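PDB 3O2P: cell division control protein 53 from Saccharomyces cerevisiae, which scaffolds SCF-type cullin-RING E3 ubiquitin ligases that mark target proteins for proteasomal degradation, this fragment being its C-terminal cullin neddylation domain. Local coordinates for residues R30-K33 and N37-H40; E46-S51 and F55-S60. All blocks are in the same frame, centred on the assembly; numbering follows the deposited sequence.

Interaction 1 of 2, residues R30-K33 and N37-H40; sequences RIMK and NLPH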
ATOM      1  N   ARG B  30       8.894 -24.875   1.189  1.00 20.18           N
ATOM      2  CA  ARG B  30       8.636 -26.308   1.317  1.00 26.59           C
ATOM      3  C   ARG B  30       7.275 -26.553   1.982  1.00 27.78           C
ATOM      4  O   ARG B  30       6.423 -27.264   1.449  1.00 28.58           O
ATOM      5  CB  ARG B  30       9.745 -26.946   2.157  1.00 34.58           C
ATOM      6  CG  ARG B  30      10.190 -28.330   1.708  1.00 39.65           C
ATOM      7  CD  ARG B  30      11.353 -28.838   2.565  1.00 46.35           C
ATOM      8  NE  ARG B  30      12.515 -27.952   2.488  1.00 57.87           N
ATOM      9  CZ  ARG B  30      13.203 -27.507   3.537  1.00 58.91           C
ATOM     10  NH1 ARG B  30      12.856 -27.861   4.768  1.00 51.86           N
ATOM     11  NH2 ARG B  30      14.245 -26.703   3.353  1.00 64.59           N
ATOM     12  N   ILE B  31       7.072 -25.959   3.149  1.00 23.16           N
ATOM     13  CA  ILE B  31       5.805 -26.104   3.858  1.00 27.67           C
ATOM     14  C   ILE B  31       4.616 -25.646   2.998  1.00 32.08           C
ATOM     15  O   ILE B  31       3.653 -26.390   2.795  1.00 28.73           O
ATOM     16  CB  ILE B  31       5.821 -25.307   5.174  1.00 21.05           C
ATOM     17  CG1 ILE B  31       6.853 -25.906   6.141  1.00 25.72           C
ATOM     18  CG2 ILE B  31       4.435 -25.261   5.790  1.00 21.93           C
ATOM     19  CD1 ILE B  31       7.229 -24.988   7.311  1.00 23.83           C
ATOM     20  N   MET B  32       4.693 -24.421   2.489  1.00 30.03           N
ATOM     21  CA  MET B  32       3.585 -23.844   1.735  1.00 33.72           C
ATOM     22  C   MET B  32       3.323 -24.568   0.420  1.00 31.99           C
ATOM     23  O   MET B  32       2.191 -24.640  -0.039  1.00 33.92           O
ATOM     24  CB  MET B  32       3.818 -22.352   1.488  1.00 26.16           C
ATOM     25  CG  MET B  32       3.775 -21.530   2.757  1.00 22.40           C
ATOM     26  SD  MET B  32       2.229 -21.753   3.665  1.00 24.22           S
ATOM     27  CE  MET B  32       1.044 -21.163   2.452  1.00 35.73           C
ATOM     28  N   LYS B  33       4.363 -25.123  -0.185  1.00 31.33           N
ATOM     29  CA  LYS B  33       4.160 -25.831  -1.431  1.00 33.15           C
ATOM     30  C   LYS B  33       3.274 -27.048  -1.173  1.00 39.06           C
ATOM     31  O   LYS B  33       2.500 -27.462  -2.036  1.00 38.94           O
ATOM     32  CB  LYS B  33       5.494 -26.239  -2.043  1.00 43.46           C
ATOM     33  CG  LYS B  33       5.377 -26.805  -3.443  1.00 54.94           C
ATOM     34  CD  LYS B  33       6.753 -27.106  -4.009  1.00 62.50           C
ATOM     35  CE  LYS B  33       6.655 -27.908  -5.294  1.00 67.98           C
ATOM     36  NZ  LYS B  33       5.754 -29.081  -5.131  1.00 70.51           N
ATOM     37  N   ASN B  37      -2.247 -23.420   1.672  1.00 28.97           N
ATOM     38  CA  ASN B  37      -2.918 -22.336   2.385  1.00 30.90           C
ATOM     39  C   ASN B  37      -2.740 -22.556   3.886  1.00 34.89           C
ATOM     40  O   ASN B  37      -2.917 -23.668   4.378  1.00 36.58           O
ATOM     41  CB  ASN B  37      -4.403 -22.322   2.031  1.00 42.60           C
ATOM     42  CG  ASN B  37      -4.903 -20.942   1.661  1.00 56.85           C
ATOM     43  OD1 ASN B  37      -4.945 -20.031   2.497  1.00 58.74           O
ATOM     44  ND2 ASN B  37      -5.290 -20.777   0.398  1.00 54.20           N
ATOM     45  N   LEU B  38      -2.386 -21.511   4.618  1.00 29.03           N
ATOM     46  CA  LEU B  38      -2.057 -21.699   6.019  1.00 27.81           C
ATOM     47  C   LEU B  38      -2.240 -20.422   6.827  1.00 26.19           C
ATOM     48  O   LEU B  38      -1.866 -19.328   6.385  1.00 25.48           O
ATOM     49  CB  LEU B  38      -0.609 -22.176   6.122  1.00 35.21           C
ATOM     50  CG  LEU B  38      -0.224 -23.379   6.972  1.00 34.89           C
ATOM     51  CD1 LEU B  38      -1.177 -24.543   6.756  1.00 35.51           C
ATOM     52  CD2 LEU B  38       1.206 -23.786   6.661  1.00 25.98           C
ATOM     53  N   PRO B  39      -2.801 -20.559   8.030  1.00 31.83           N
ATOM     54  CA  PRO B  39      -2.875 -19.410   8.939  1.00 34.03           C
ATOM     55  C   PRO B  39      -1.465 -19.004   9.356  1.00 29.12           C
ATOM     56  O   PRO B  39      -0.605 -19.873   9.452  1.00 26.77           O
ATOM     57  CB  PRO B  39      -3.643 -19.961  10.147  1.00 33.55           C
ATOM     58  CG  PRO B  39      -4.289 -21.243   9.659  1.00 35.67           C
ATOM     59  CD  PRO B  39      -3.358 -21.784   8.624  1.00 31.39           C
ATOM     60  N   HIS B  40      -1.242 -17.712   9.588  1.00 29.27           N
ATOM     61  CA  HIS B  40       0.073 -17.193   9.956  1.00 28.36           C
ATOM     62  C   HIS B  40       0.664 -17.946  11.127  1.00 29.04           C
ATOM     63  O   HIS B  40       1.815 -18.391  11.089  1.00 28.10           O
ATOM     64  CB  HIS B  40      -0.031 -15.711  10.310  1.00 23.16           C
ATOM     65  CG  HIS B  40       1.134 -15.193  11.090  1.00 21.82           C
ATOM     66  ND1 HIS B  40       2.233 -14.616  10.491  1.00 21.06           N
ATOM     67  CD2 HIS B  40       1.373 -15.171  12.425  1.00 18.58           C
ATOM     68  CE1 HIS B  40       3.096 -14.249  11.424  1.00 27.39           C
ATOM     69  NE2 HIS B  40       2.595 -14.567  12.605  1.00 29.65           N
TER
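Asn-37, the first residue of the strand, meets the helix through its backbone: its N lies 4.1 Å from Met-32 CE, while its CB is directed away from the helix. The methionine reaches this strand edge because its chain folds back twice, with chi2 at -56° and chi3 at -61°, which swings the S-methyl group round to the start of the strand. Leu-38 follows and is the apolar heart of the contact, its CB pointing at the helix. Met-32 SD rests 3.8 Å from Leu-38 CB, and at the same distance from Leu-38 CD2. That same methyl, Leu-38 CD2, also meets Ile-31 CG2 at 3.7 Å, the isoleucine and leucine side chains crossing at about a right angle. The arrangement belongs to the winged-helix fold of the cullin neddylation domain, in which a short first strand turns back beside the end of helix 8-35 and adds an outer strand to the three-stranded antiparallel sheet; Leu-38 pairs through its backbone with Tyr-84 of strand 83-86, and Tyr-86 of that strand packs on Met-32. Beyond Pro-39, the N-cap of helix 40-51, His-40 has left the contact and hydrogen-bonds through ND1 to Tyr-84 OH.

Interaction 2 of 2, residues E46-S51 and F55-S60; sequences ECIAQS and FNAKVS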
ATOM      1  N   GLU B  46       5.136 -24.138  12.429  1.00 29.94           N
ATOM      2  CA  GLU B  46       5.667 -25.238  11.647  1.00 28.46           C
ATOM      3  C   GLU B  46       7.103 -24.944  11.221  1.00 29.77           C
ATOM      4  O   GLU B  46       7.987 -25.802  11.342  1.00 27.90           O
ATOM      5  CB  GLU B  46       4.769 -25.534  10.436  1.00 23.69           C
ATOM      6  CG  GLU B  46       5.126 -26.837   9.715  1.00 35.34           C
ATOM      7  CD  GLU B  46       5.143 -28.046  10.650  1.00 47.83           C
ATOM      8  OE1 GLU B  46       4.409 -28.046  11.666  1.00 53.54           O
ATOM      9  OE2 GLU B  46       5.889 -29.005  10.365  1.00 50.69           O
ATOM     10  N   CYS B  47       7.337 -23.734  10.724  1.00 23.89           N
ATOM     11  CA  CYS B  47       8.682 -23.376  10.270  1.00 25.56           C
ATOM     12  C   CYS B  47       9.732 -23.495  11.385  1.00 22.76           C
ATOM     13  O   CYS B  47      10.836 -23.986  11.156  1.00 26.38           O
ATOM     14  CB  CYS B  47       8.707 -21.963   9.689  1.00 24.48           C
ATOM     15  SG  CYS B  47      10.360 -21.448   9.225  1.00 28.65           S
ATOM     16  N   ILE B  48       9.382 -23.054  12.590  1.00 25.49           N
ATOM     17  CA  ILE B  48      10.285 -23.178  13.739  1.00 28.12           C
ATOM     18  C   ILE B  48      10.534 -24.646  14.091  1.00 26.73           C
ATOM     19  O   ILE B  48      11.667 -25.049  14.310  1.00 29.26           O
ATOM     20  CB  ILE B  48       9.739 -22.446  14.988  1.00 32.73           C
ATOM     21  CG1 ILE B  48       9.698 -20.931  14.750  1.00 26.62           C
ATOM     22  CG2 ILE B  48      10.583 -22.791  16.212  1.00 26.69           C
ATOM     23  CD1 ILE B  48       9.089 -20.124  15.898  1.00 18.98           C
ATOM     24  N   ALA B  49       9.474 -25.445  14.132  1.00 33.81           N
ATOM     25  CA  ALA B  49       9.606 -26.872  14.431  1.00 33.51           C
ATOM     26  C   ALA B  49      10.478 -27.619  13.415  1.00 28.15           C
ATOM     27  O   ALA B  49      11.244 -28.502  13.788  1.00 36.39           O
ATOM     28  CB  ALA B  49       8.230 -27.537  14.540  1.00 24.75           C
ATOM     29  N   GLN B  50      10.356 -27.275  12.137  1.00 29.96           N
ATOM     30  CA  GLN B  50      11.120 -27.961  11.091  1.00 36.71           C
ATOM     31  C   GLN B  50      12.539 -27.420  10.988  1.00 34.18           C
ATOM     32  O   GLN B  50      13.413 -28.071  10.415  1.00 42.75           O
ATOM     33  CB  GLN B  50      10.412 -27.880   9.729  1.00 32.93           C
ATOM     34  CG  GLN B  50       9.119 -28.673   9.659  1.00 39.85           C
ATOM     35  CD  GLN B  50       8.583 -28.801   8.243  1.00 47.36           C
ATOM     36  OE1 GLN B  50       9.351 -28.873   7.288  1.00 48.54           O
ATOM     37  NE2 GLN B  50       7.256 -28.828   8.103  1.00 38.41           N
ATOM     38  N   SER B  51      12.764 -26.237  11.546  1.00 32.43           N
ATOM     39  CA  SER B  51      14.077 -25.611  11.488  1.00 37.91           C
ATOM     40  C   SER B  51      14.892 -25.996  12.702  1.00 44.04           C
ATOM     41  O   SER B  51      16.107 -25.817  12.727  1.00 33.81           O
ATOM     42  CB  SER B  51      13.949 -24.093  11.457  1.00 40.08           C
ATOM     43  OG  SER B  51      13.281 -23.671  10.288  1.00 51.58           O
ATOM     44  N   PHE B  55      18.820 -24.949  13.609  1.00 40.85           N
ATOM     45  CA  PHE B  55      19.064 -23.929  14.616  1.00 39.30           C
ATOM     46  C   PHE B  55      17.753 -23.492  15.253  1.00 34.32           C
ATOM     47  O   PHE B  55      16.679 -23.935  14.845  1.00 35.95           O
ATOM     48  CB  PHE B  55      19.805 -22.730  14.018  1.00 33.67           C
ATOM     49  CG  PHE B  55      18.945 -21.860  13.154  1.00 37.67           C
ATOM     50  CD1 PHE B  55      18.365 -20.708  13.670  1.00 31.54           C
ATOM     51  CD2 PHE B  55      18.708 -22.191  11.830  1.00 40.04           C
ATOM     52  CE1 PHE B  55      17.568 -19.905  12.882  1.00 24.68           C
ATOM     53  CE2 PHE B  55      17.904 -21.387  11.032  1.00 39.98           C
ATOM     54  CZ  PHE B  55      17.332 -20.245  11.559  1.00 28.30           C
ATOM     55  N   ASN B  56      17.846 -22.632  16.260  1.00 32.68           N
ATOM     56  CA  ASN B  56      16.661 -22.134  16.940  1.00 40.10           C
ATOM     57  C   ASN B  56      16.117 -20.853  16.297  1.00 47.29           C
ATOM     58  O   ASN B  56      16.550 -19.743  16.611  1.00 48.16           O
ATOM     59  CB  ASN B  56      16.931 -21.921  18.426  1.00 39.51           C
ATOM     60  CG  ASN B  56      15.700 -21.451  19.168  1.00 55.88           C
ATOM     61  OD1 ASN B  56      15.698 -20.387  19.790  1.00 62.47           O
ATOM     62  ND2 ASN B  56      14.626 -22.231  19.075  1.00 56.38           N
ATOM     63  N   ALA B  57      15.163 -21.025  15.392  1.00 40.92           N
ATOM     64  CA  ALA B  57      14.595 -19.908  14.656  1.00 32.11           C
ATOM     65  C   ALA B  57      13.718 -19.048  15.557  1.00 28.66           C
ATOM     66  O   ALA B  57      12.806 -19.551  16.211  1.00 29.61           O
ATOM     67  CB  ALA B  57      13.793 -20.421  13.464  1.00 24.33           C
ATOM     68  N   LYS B  58      14.007 -17.750  15.594  1.00 23.51           N
ATOM     69  CA  LYS B  58      13.166 -16.800  16.305  1.00 23.63           C
ATOM     70  C   LYS B  58      12.032 -16.335  15.388  1.00 34.12           C
ATOM     71  O   LYS B  58      12.195 -16.284  14.164  1.00 33.21           O
ATOM     72  CB  LYS B  58      13.986 -15.586  16.751  1.00 20.79           C
ATOM     73  CG  LYS B  58      15.061 -15.888  17.785  1.00 20.68           C
ATOM     74  CD  LYS B  58      14.474 -16.371  19.098  1.00 22.39           C
ATOM     75  CE  LYS B  58      15.608 -16.652  20.089  1.00 29.43           C
ATOM     76  NZ  LYS B  58      15.088 -16.811  21.481  1.00 27.56           N
ATOM     77  N   VAL B  59      10.897 -15.979  15.983  1.00 23.26           N
ATOM     78  CA  VAL B  59       9.738 -15.570  15.210  1.00 26.58           C
ATOM     79  C   VAL B  59      10.109 -14.412  14.285  1.00 28.33           C
ATOM     80  O   VAL B  59       9.738 -14.392  13.107  1.00 24.22           O
ATOM     81  CB  VAL B  59       8.569 -15.161  16.127  1.00 26.87           C
ATOM     82  CG1 VAL B  59       7.447 -14.499  15.321  1.00 19.56           C
ATOM     83  CG2 VAL B  59       8.051 -16.374  16.900  1.00 26.57           C
ATOM     84  N   SER B  60      10.857 -13.456  14.823  1.00 19.70           N
ATOM     85  CA  SER B  60      11.262 -12.289  14.055  1.00 24.59           C
ATOM     86  C   SER B  60      12.052 -12.689  12.812  1.00 24.85           C
ATOM     87  O   SER B  60      11.957 -12.032  11.781  1.00 19.18           O
ATOM     88  CB  SER B  60      12.084 -11.338  14.921  1.00 24.90           C
ATOM     89  OG  SER B  60      13.327 -11.913  15.261  1.00 30.88           O
TER
HETATM   90  O   HOH W   1      13.947 -23.790  15.384  1.00 33.18           O
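Ile-48 lies against Ala-57 and Val-59 where the chain, having left one helix, runs back to begin the next. Its CG1 sits 3.7 Å from Ala-57 O, and its CD1 continues past that carbonyl to meet Val-59 CG2 at 4.0 Å. With CG1 anti to its carbonyl carbon (chi1 -66°), the longer branch of Ile-48 extends along the returning chain. On the more buried flank Ser-51 CB faces Ala-57 CB at 4.2 Å, while Ser-51 OG turns back to donate to Cys-47 O at 2.6 Å, so the hydroxyl is satisfied inside its own helix. Phe-55 N closes the turn with a hydrogen bond to Ser-51 O of 3.0 Å. On the looser side a water molecule links the two backbones, donating to Ile-48 O and Phe-55 O and accepting from Ala-57 N, and so bridges groups that do not bond directly; Asn-56 and Lys-58 nearby are exposed and direct their CB atoms away from the helix. This is the helix-turn-helix element of the winged-helix domain: Ser-51 packs on Phe-23 and Leu-24 of helix 8-35, while Cys-47 and Ile-48 touch Val-62 on helix 59-71.

The two contacts illustrate how a small winged-helix domain is built from contacts that follow one another along the chain: interaction 1 is complete before interaction 2 begins, and strand 37-39 runs directly into helix 40-51. Their centres are about 14 Å apart, yet they share a boundary at Ile-31. Its CD1 lies 3.6 Å from Cys-47 N and 3.7 Å from Glu-46 CG, and its CG1 is 3.5 Å from Gln-50 NE2. That amide donates to Glu-46 OE2, which restrains the polar neighbour of the isoleucine. Lys-33, probably the site of NEDD8 attachment, as in related cullins, sits one residue beyond Met-32 on the helix of interaction 1; no NEDD8 is attached here.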